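Local atomic coordinates of DUF5642 domain-containing protein (Mycobacterium smegmatis, PDB entry 4TMD), a protein that is of unknown function but belongs to the DUF5642 family of the Mog1p/PsbP clan and is probably exported as a mycobacterial lipoprotein. Residues E20-V26 and A71-E77; G146-N150 and V162-P166; F155-V160 and A189-R194. Residue numbers count along the deposited sequence, not the author numbering.

How the contacts relate
All three contacts build on one antiparallel sheet, and their chemistry follows their place in it. Contact 1 joins strand 22-30, at one edge of the sheet, to strand 67-76 and is the most exposed; two waters carry its backbone ladder past the last direct bond, and a third bridges side chains. Contact 2, whose centre lies about 7 Å from the centre of the chain, pairs the interior strands 145-155 and 158-166 and adds a side-chain hydrogen bond to the backbone ones. Contact 3 is the most buried. It takes up strand 158-166 again, some 20 Å from contact 2 between centres, but docks the turn end of that hairpin on helix 179-194 through apolar side chains and a cation-pi pair.

Contact 1. Residues E20-V26 and A71-E77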
loop_
_atom_site.group_PDB
_atom_site.type_symbol
_atom_site.label_atom_id
_atom_site.label_comp_id
_atom_site.label_asym_id
_atom_site.label_seq_id
_atom_site.Cartn_x
_atom_site.Cartn_y
_atom_site.Cartn_z
ATOM N N GLU A 20 -18.342 0.495 -13.620
ATOM C CA GLU A 20 -18.192 -0.885 -13.152
ATOM C C GLU A 20 -17.539 -0.941 -11.768
ATOM O O GLU A 20 -17.402 -2.006 -11.169
ATOM C CB GLU A 20 -17.379 -1.719 -14.151
ATOM C CG GLU A 20 -15.883 -1.462 -14.149
ATOM C CD GLU A 20 -15.448 -0.454 -15.209
ATOM O OE1 GLU A 20 -16.112 0.598 -15.354
ATOM O OE2 GLU A 20 -14.433 -0.719 -15.894
ATOM N N PHE A 21 -17.143 0.212 -11.246
ATOM C CA PHE A 21 -16.536 0.241 -9.927
ATOM C C PHE A 21 -17.470 0.832 -8.912
ATOM O O PHE A 21 -18.172 1.809 -9.184
ATOM C CB PHE A 21 -15.233 1.044 -9.937
ATOM C CG PHE A 21 -14.080 0.299 -10.502
ATOM C CD1 PHE A 21 -13.255 -0.457 -9.672
ATOM C CD2 PHE A 21 -13.811 0.347 -11.863
ATOM C CE1 PHE A 21 -12.188 -1.157 -10.203
ATOM C CE2 PHE A 21 -12.741 -0.349 -12.398
ATOM C CZ PHE A 21 -11.933 -1.099 -11.574
ATOM N N LYS A 22 -17.462 0.240 -7.726
ATOM C CA LYS A 22 -18.106 0.856 -6.596
ATOM C C LYS A 22 -17.065 1.632 -5.803
ATOM O O LYS A 22 -16.093 1.056 -5.320
ATOM C CB LYS A 22 -18.775 -0.186 -5.706
ATOM C CG LYS A 22 -19.539 0.470 -4.596
ATOM C CD LYS A 22 -20.139 -0.546 -3.688
ATOM C CE LYS A 22 -20.971 0.118 -2.648
ATOM N NZ LYS A 22 -21.245 -0.842 -1.561
ATOM N N VAL A 23 -17.275 2.933 -5.660
ATOM C CA VAL A 23 -16.274 3.800 -5.032
ATOM C C VAL A 23 -16.722 4.256 -3.648
ATOM O O VAL A 23 -17.897 4.526 -3.432
ATOM C CB VAL A 23 -15.990 5.027 -5.921
ATOM C CG1 VAL A 23 -15.156 6.068 -5.189
ATOM C CG2 VAL A 23 -15.308 4.585 -7.203
ATOM N N SER A 24 -15.782 4.325 -2.713
ATOM C CA SER A 24 -16.033 4.885 -1.388
ATOM C C SER A 24 -14.887 5.813 -0.991
ATOM O O SER A 24 -13.848 5.852 -1.655
ATOM C CB SER A 24 -16.188 3.778 -0.349
ATOM O OG SER A 24 -15.027 2.959 -0.314
ATOM N N GLU A 25 -15.077 6.545 0.105
ATOM C CA GLU A 25 -14.100 7.524 0.543
ATOM C C GLU A 25 -13.962 7.524 2.045
ATOM O O GLU A 25 -14.901 7.174 2.766
ATOM C CB GLU A 25 -14.494 8.927 0.080
ATOM C CG GLU A 25 -14.761 9.060 -1.398
ATOM C CD GLU A 25 -15.383 10.388 -1.734
ATOM O OE1 GLU A 25 -14.636 11.384 -1.786
ATOM O OE2 GLU A 25 -16.615 10.441 -1.950
ATOM N N VAL A 26 -12.777 7.912 2.507
ATOM C CA VAL A 26 -12.549 8.239 3.906
ATOM C C VAL A 26 -12.128 9.703 3.937
ATOM O O VAL A 26 -11.102 10.070 3.363
ATOM C CB VAL A 26 -11.463 7.357 4.562
ATOM C CG1 VAL A 26 -11.154 7.839 5.989
ATOM C CG2 VAL A 26 -11.863 5.898 4.559
ATOM N N ALA A 71 -8.722 8.774 2.214
ATOM C CA ALA A 71 -8.612 7.683 1.265
ATOM C C ALA A 71 -9.732 7.668 0.232
ATOM O O ALA A 71 -10.815 8.222 0.442
ATOM C CB ALA A 71 -8.557 6.359 2.001
ATOM N N THR A 72 -9.421 7.078 -0.914
ATOM C CA THR A 72 -10.414 6.762 -1.920
ATOM C C THR A 72 -10.248 5.280 -2.231
ATOM O O THR A 72 -9.128 4.820 -2.460
ATOM C CB THR A 72 -10.254 7.596 -3.190
ATOM O OG1 THR A 72 -10.554 8.968 -2.898
ATOM C CG2 THR A 72 -11.224 7.100 -4.272
ATOM N N ALA A 73 -11.344 4.528 -2.201
ATOM C CA ALA A 73 -11.259 3.094 -2.490
ATOM C C ALA A 73 -12.276 2.707 -3.553
ATOM O O ALA A 73 -13.311 3.362 -3.697
ATOM C CB ALA A 73 -11.470 2.295 -1.228
ATOM N N ALA A 74 -11.977 1.659 -4.314
ATOM C CA ALA A 74 -12.863 1.216 -5.394
ATOM C C ALA A 74 -12.840 -0.290 -5.519
ATOM O O ALA A 74 -11.779 -0.900 -5.437
ATOM C CB ALA A 74 -12.464 1.828 -6.707
ATOM N N GLU A 75 -14.007 -0.886 -5.748
ATOM C CA GLU A 75 -14.096 -2.325 -5.960
ATOM C C GLU A 75 -14.800 -2.593 -7.270
ATOM O O GLU A 75 -15.869 -2.035 -7.515
ATOM C CB GLU A 75 -14.838 -2.998 -4.807
ATOM C CG GLU A 75 -14.242 -2.675 -3.455
ATOM C CD GLU A 75 -14.666 -3.659 -2.382
ATOM O OE1 GLU A 75 -15.638 -4.401 -2.608
ATOM O OE2 GLU A 75 -14.008 -3.702 -1.322
ATOM N N GLY A 76 -14.191 -3.424 -8.116
ATOM C CA GLY A 76 -14.770 -3.764 -9.407
ATOM C C GLY A 76 -13.747 -4.422 -10.313
ATOM O O GLY A 76 -12.556 -4.342 -10.039
ATOM N N GLU A 77 -14.211 -5.052 -11.395
ATOM C CA GLU A 77 -13.359 -5.836 -12.285
ATOM C C GLU A 77 -12.521 -6.857 -11.494
ATOM O O GLU A 77 -11.371 -7.117 -11.830
ATOM C CB GLU A 77 -12.439 -4.924 -13.111
ATOM C CG GLU A 77 -13.151 -3.997 -14.113
ATOM C CD GLU A 77 -13.595 -4.710 -15.394
ATOM O OE1 GLU A 77 -13.069 -5.808 -15.690
ATOM O OE2 GLU A 77 -14.472 -4.167 -16.109
HETATM O O HOH W 1 -17.149 -4.848 -11.750
HETATM O O HOH W 2 -18.499 -3.052 -8.677
HETATM O O HOH W 3 -11.864 10.919 -0.872
#
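Phe-21 lays its ring beside the end of strand 67-76, with CD1 3.8 Å from Ala-74 CB and CE1 3.2 Å from Gly-76 O. A CB on Gly-76 would collide with this ring and with Glu-20 O, so the bare backbone makes room for the aromatic. Residues 22-26 and 71-76 run antiparallel at 160°. Hydrogen-bonded pairs Lys-22/Glu-75, Ser-24/Ala-73 and Val-26/Ala-71 each carry two backbone bonds, as in Lys-22 N to Glu-75 O (2.8 Å) and Glu-75 N to Lys-22 O (2.9 Å). Between them lie the non-hydrogen-bonded pairs Val-23/Ala-74 and Glu-25/Thr-72, whose side chains share the Phe-17 and Lys-14 side of the sheet; Val-23 CG2 meets Ala-74 CB at 4.0 Å. There one water donates to Glu-25 OE1 and Thr-72 OG1; Lys-14 forms a salt bridge with the same carboxylate, and Thr-72 OG1 also hydrogen-bonds Val-10 O. At the loop end, Glu-20 OE2 and Glu-77 OE2 are 3.5 Å apart, like charges without a bond; one water joins Glu-20 O to Glu-77 N, another to Glu-75 O. Strand 67-76 bonds strand 79-88 along its other edge, while 22-30 is outermost within the chain: the edge-strand ladder of an antiparallel beta-sheet.

Contact 2. Residues G146-N150 and V162-P166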
loop_
_atom_site.group_PDB
_atom_site.type_symbol
_atom_site.label_atom_id
_atom_site.label_comp_id
_atom_site.label_asym_id
_atom_site.label_seq_id
_atom_site.Cartn_x
_atom_site.Cartn_y
_atom_site.Cartn_z
ATOM N N GLY A 146 -3.710 -15.295 0.473
ATOM C CA GLY A 146 -4.160 -13.918 0.373
ATOM C C GLY A 146 -3.060 -13.070 -0.254
ATOM O O GLY A 146 -1.906 -13.095 0.185
ATOM N N GLU A 147 -3.415 -12.311 -1.284
ATOM C CA GLU A 147 -2.420 -11.642 -2.112
ATOM C C GLU A 147 -2.696 -10.142 -2.243
ATOM O O GLU A 147 -3.852 -9.738 -2.330
ATOM C CB GLU A 147 -2.396 -12.310 -3.487
ATOM C CG GLU A 147 -1.474 -11.695 -4.496
ATOM C CD GLU A 147 -1.441 -12.492 -5.786
ATOM O OE1 GLU A 147 -0.608 -12.194 -6.658
ATOM O OE2 GLU A 147 -2.252 -13.429 -5.926
ATOM N N LEU A 148 -1.641 -9.322 -2.241
ATOM C CA LEU A 148 -1.809 -7.898 -2.559
ATOM C C LEU A 148 -0.555 -7.260 -3.141
ATOM O O LEU A 148 0.558 -7.785 -3.005
ATOM C CB LEU A 148 -2.267 -7.114 -1.316
ATOM C CG LEU A 148 -1.392 -6.947 -0.069
ATOM C CD1 LEU A 148 -0.348 -5.864 -0.252
ATOM C CD2 LEU A 148 -2.246 -6.636 1.151
ATOM N N TYR A 149 -0.764 -6.130 -3.809
ATOM C CA TYR A 149 0.305 -5.257 -4.245
ATOM C C TYR A 149 0.201 -3.945 -3.477
ATOM O O TYR A 149 -0.904 -3.460 -3.209
ATOM C CB TYR A 149 0.238 -5.020 -5.746
ATOM C CG TYR A 149 0.602 -6.228 -6.562
ATOM C CD1 TYR A 149 1.873 -6.360 -7.102
ATOM C CD2 TYR A 149 -0.320 -7.253 -6.798
ATOM C CE1 TYR A 149 2.214 -7.460 -7.859
ATOM C CE2 TYR A 149 0.024 -8.367 -7.565
ATOM C CZ TYR A 149 1.293 -8.459 -8.085
ATOM O OH TYR A 149 1.660 -9.546 -8.852
ATOM N N ASN A 150 1.359 -3.413 -3.089
ATOM C CA ASN A 150 1.483 -2.172 -2.332
ATOM C C ASN A 150 2.389 -1.232 -3.098
ATOM O O ASN A 150 3.481 -1.635 -3.490
ATOM C CB ASN A 150 2.116 -2.416 -0.958
ATOM C CG ASN A 150 1.113 -2.492 0.147
ATOM O OD1 ASN A 150 0.134 -1.747 0.172
ATOM N ND2 ASN A 150 1.353 -3.391 1.093
ATOM N N VAL A 162 -0.939 3.102 -2.397
ATOM C CA VAL A 162 -1.952 2.404 -3.172
ATOM C C VAL A 162 -1.831 0.921 -2.852
ATOM O O VAL A 162 -0.744 0.336 -2.939
ATOM C CB VAL A 162 -1.809 2.664 -4.698
ATOM C CG1 VAL A 162 -2.800 1.785 -5.509
ATOM C CG2 VAL A 162 -2.033 4.157 -4.996
ATOM N N THR A 163 -2.944 0.326 -2.442
ATOM C CA THR A 163 -3.002 -1.112 -2.205
ATOM C C THR A 163 -3.991 -1.732 -3.181
ATOM O O THR A 163 -5.120 -1.255 -3.306
ATOM C CB THR A 163 -3.421 -1.435 -0.763
ATOM O OG1 THR A 163 -2.514 -0.792 0.149
ATOM C CG2 THR A 163 -3.384 -2.944 -0.535
ATOM N N ALA A 164 -3.559 -2.766 -3.896
ATOM C CA ALA A 164 -4.426 -3.457 -4.850
ATOM C C ALA A 164 -4.466 -4.943 -4.522
ATOM O O ALA A 164 -3.417 -5.554 -4.348
ATOM C CB ALA A 164 -3.937 -3.250 -6.267
ATOM N N ASN A 165 -5.661 -5.524 -4.445
ATOM C CA ASN A 165 -5.790 -6.954 -4.129
ATOM C C ASN A 165 -6.951 -7.586 -4.908
ATOM O O ASN A 165 -7.909 -6.897 -5.245
ATOM C CB ASN A 165 -5.985 -7.144 -2.621
ATOM C CG ASN A 165 -7.329 -6.639 -2.145
ATOM O OD1 ASN A 165 -7.473 -5.484 -1.776
ATOM N ND2 ASN A 165 -8.330 -7.500 -2.177
ATOM N N PRO A 166 -6.863 -8.897 -5.205
ATOM C CA PRO A 166 -8.012 -9.576 -5.821
ATOM C C PRO A 166 -9.202 -9.562 -4.866
ATOM O O PRO A 166 -8.993 -9.726 -3.660
ATOM C CB PRO A 166 -7.519 -11.018 -6.034
ATOM C CG PRO A 166 -6.055 -11.017 -5.722
ATOM C CD PRO A 166 -5.810 -9.846 -4.808
#
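Where two strands pair, backbone bonds set the register and rotamers decide how the side chains use it. Tyr-149 and Ala-164 form the hydrogen-bonded pair, with Tyr-149 N to Ala-164 O and Ala-164 N to Tyr-149 O both 2.8 Å. The m rotamer of Tyr-149 carries the end of its ring away from the partner strand, although Ala-164 O still lies near the ring edge; the ring stacks with His-132 of strand 127-137. Ala-164 beside it touches Ala-182 of helix 179-194. On the other face, the non-hydrogen-bonded pair Asn-150/Thr-163 is joined through its side chains: Asn-150, with chi1 at -99° between the standard wells, swings its amide toward the neighbour, and Thr-163, in the m rotamer, donates from OG1 to Asn-150 OD1 at 2.8 Å. The two strands are the arms of a beta hairpin, 145-155 and 158-166, at 152° to each other in the interior of the antiparallel sheet. Leu-148 CB lies 3.9 Å from Asn-165 CB, and the p rotamer of Leu-148 (p also at chi2) brings its CD2 to 4.2 Å from Thr-163 CG2. Asn-165 is also p, but its amide turns away from the hairpin partner, and ND2 bonds to O of Pro-166 at 2.8 Å. Pro-166 has no amide hydrogen to offer strand 145-155; instead its ring packs against that strand, CD lying 3.2 Å from Glu-147 O. Glu-147 itself is fully extended, t at chi1 and chi2, and its OE1 accepts a hydrogen bond from His-132 NE2.

Contact 3. Residues F155-V160 and A189-R194; sequences FDNYMV and AVAAVR
Val-160 is a bump fitting between Ala-189 and Val-190 of a helix that runs at 146° to strand 158-160, the axes 9.5 Å apart. In the t rotamer it sets CG1 3.8 Å from Ala-189 CB and CG2 4.0 Å from Val-190 CG2; the CA atoms of Val-160 and Val-190 are 6.7 Å apart. The chain before it is a type II' beta turn from Phe-155 to Tyr-158, with Asp-156 at phi/psi 50/-130 and Asn-157 at -98/26, closed by Tyr-158 N to Phe-155 O (2.8 Å). Phe-155, p at chi1, drives its ring into the hollow between Val-190, Val-193 and Arg-194: CE1 is 3.9 Å from Val-190 CG1, CZ 4.4 Å from Val-193 CG1, and CE2 3.6 Å from Arg-194 CG. Arg-194, m then t, t, lies over the ring face in a cation-pi contact, CZ 4.5 Å from the ring centroid, while NH2 hydrogen-bonds the backbone O of Asp-124. Val-193, t, rests CG1 4.1 Å from Tyr-158 CD1 (m). Residues 189-194 are regular alpha helix. A C-terminal helix lying along one face of an antiparallel sheet, its last turns beside a hairpin turn, is characteristic of an alpha+beta fold.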
loop_
_atom_site.group_PDB
_atom_site.type_symbol
_atom_site.label_atom_id
_atom_site.label_comp_id
_atom_site.label_asym_id
_atom_site.label_seq_id
_atom_site.Cartn_x
_atom_site.Cartn_y
_atom_site.Cartn_z
ATOM N N PHE A 155 7.220 11.848 -0.162
ATOM C CA PHE A 155 7.803 13.151 -0.456
ATOM C C PHE A 155 7.517 14.072 0.709
ATOM O O PHE A 155 6.387 14.164 1.173
ATOM C CB PHE A 155 7.272 13.738 -1.780
ATOM C CG PHE A 155 5.779 13.826 -1.856
ATOM C CD1 PHE A 155 5.016 12.705 -2.145
ATOM C CD2 PHE A 155 5.133 15.037 -1.655
ATOM C CE1 PHE A 155 3.634 12.779 -2.222
ATOM C CE2 PHE A 155 3.749 15.118 -1.730
ATOM C CZ PHE A 155 2.999 13.991 -2.020
ATOM N N ASP A 156 8.558 14.739 1.194
ATOM C CA ASP A 156 8.428 15.614 2.354
ATOM C C ASP A 156 7.722 14.873 3.480
ATOM O O ASP A 156 8.083 13.738 3.806
ATOM C CB ASP A 156 7.668 16.881 1.992
ATOM C CG ASP A 156 8.411 17.730 0.994
ATOM O OD1 ASP A 156 9.666 17.689 0.992
ATOM O OD2 ASP A 156 7.740 18.431 0.208
ATOM N N ASN A 157 6.703 15.501 4.057
ATOM C CA ASN A 157 5.967 14.869 5.144
ATOM C C ASN A 157 4.689 14.204 4.639
ATOM O O ASN A 157 3.724 14.040 5.383
ATOM C CB ASN A 157 5.658 15.892 6.236
ATOM C CG ASN A 157 6.926 16.489 6.844
ATOM O OD1 ASN A 157 8.028 15.998 6.597
ATOM N ND2 ASN A 157 6.777 17.544 7.629
ATOM N N TYR A 158 4.697 13.824 3.364
ATOM C CA TYR A 158 3.541 13.165 2.776
ATOM C C TYR A 158 3.888 11.752 2.403
ATOM O O TYR A 158 5.010 11.439 1.991
ATOM C CB TYR A 158 3.032 13.905 1.533
ATOM C CG TYR A 158 2.377 15.229 1.822
ATOM C CD1 TYR A 158 1.012 15.314 2.046
ATOM C CD2 TYR A 158 3.129 16.407 1.860
ATOM C CE1 TYR A 158 0.406 16.527 2.308
ATOM C CE2 TYR A 158 2.532 17.634 2.134
ATOM C CZ TYR A 158 1.171 17.684 2.354
ATOM O OH TYR A 158 0.563 18.888 2.617
ATOM N N MET A 159 2.898 10.889 2.497
ATOM C CA MET A 159 3.077 9.541 1.997
ATOM C C MET A 159 1.792 9.133 1.329
ATOM O O MET A 159 0.730 9.405 1.876
ATOM C CB MET A 159 3.426 8.589 3.135
ATOM C CG MET A 159 3.565 7.155 2.709
ATOM S SD MET A 159 4.438 6.217 3.984
ATOM C CE MET A 159 6.139 6.556 3.550
ATOM N N VAL A 160 1.887 8.520 0.147
ATOM C CA VAL A 160 0.704 8.045 -0.551
ATOM C C VAL A 160 0.859 6.555 -0.746
ATOM O O VAL A 160 1.913 6.091 -1.171
ATOM C CB VAL A 160 0.503 8.746 -1.914
ATOM C CG1 VAL A 160 -0.636 8.085 -2.690
ATOM C CG2 VAL A 160 0.237 10.244 -1.714
ATOM N N ALA A 189 -2.484 10.058 -7.851
ATOM C CA ALA A 189 -2.799 10.504 -6.499
ATOM C C ALA A 189 -1.775 11.512 -5.999
ATOM O O ALA A 189 -2.121 12.479 -5.318
ATOM C CB ALA A 189 -2.865 9.324 -5.543
ATOM N N VAL A 190 -0.507 11.263 -6.312
ATOM C CA VAL A 190 0.546 12.159 -5.876
ATOM C C VAL A 190 0.346 13.504 -6.563
ATOM O O VAL A 190 0.440 14.545 -5.924
ATOM C CB VAL A 190 1.945 11.587 -6.158
ATOM C CG1 VAL A 190 3.009 12.664 -6.040
ATOM C CG2 VAL A 190 2.255 10.449 -5.188
ATOM N N ALA A 191 0.007 13.483 -7.845
ATOM C CA ALA A 191 -0.191 14.728 -8.584
ATOM C C ALA A 191 -1.423 15.468 -8.072
ATOM O O ALA A 191 -1.438 16.706 -7.995
ATOM C CB ALA A 191 -0.304 14.455 -10.091
ATOM N N ALA A 192 -2.456 14.721 -7.694
ATOM C CA ALA A 192 -3.671 15.345 -7.161
ATOM C C ALA A 192 -3.412 15.981 -5.787
ATOM O O ALA A 192 -3.811 17.119 -5.533
ATOM C CB ALA A 192 -4.802 14.319 -7.069
ATOM N N VAL A 193 -2.756 15.233 -4.902
ATOM C CA VAL A 193 -2.445 15.712 -3.552
ATOM C C VAL A 193 -1.514 16.931 -3.590
ATOM O O VAL A 193 -1.708 17.889 -2.853
ATOM C CB VAL A 193 -1.805 14.595 -2.695
ATOM C CG1 VAL A 193 -1.198 15.158 -1.400
ATOM C CG2 VAL A 193 -2.849 13.525 -2.362
ATOM N N ARG A 194 -0.523 16.913 -4.471
ATOM C CA ARG A 194 0.455 18.003 -4.501
ATOM C C ARG A 194 -0.116 19.325 -4.970
ATOM O O ARG A 194 0.331 20.371 -4.520
ATOM C CB ARG A 194 1.635 17.645 -5.390
ATOM C CG ARG A 194 2.616 16.697 -4.767
ATOM C CD ARG A 194 3.575 16.256 -5.822
ATOM N NE ARG A 194 4.814 15.758 -5.268
ATOM C CZ ARG A 194 5.763 15.201 -6.003
ATOM N NH1 ARG A 194 5.585 15.070 -7.308
ATOM N NH2 ARG A 194 6.873 14.754 -5.430
#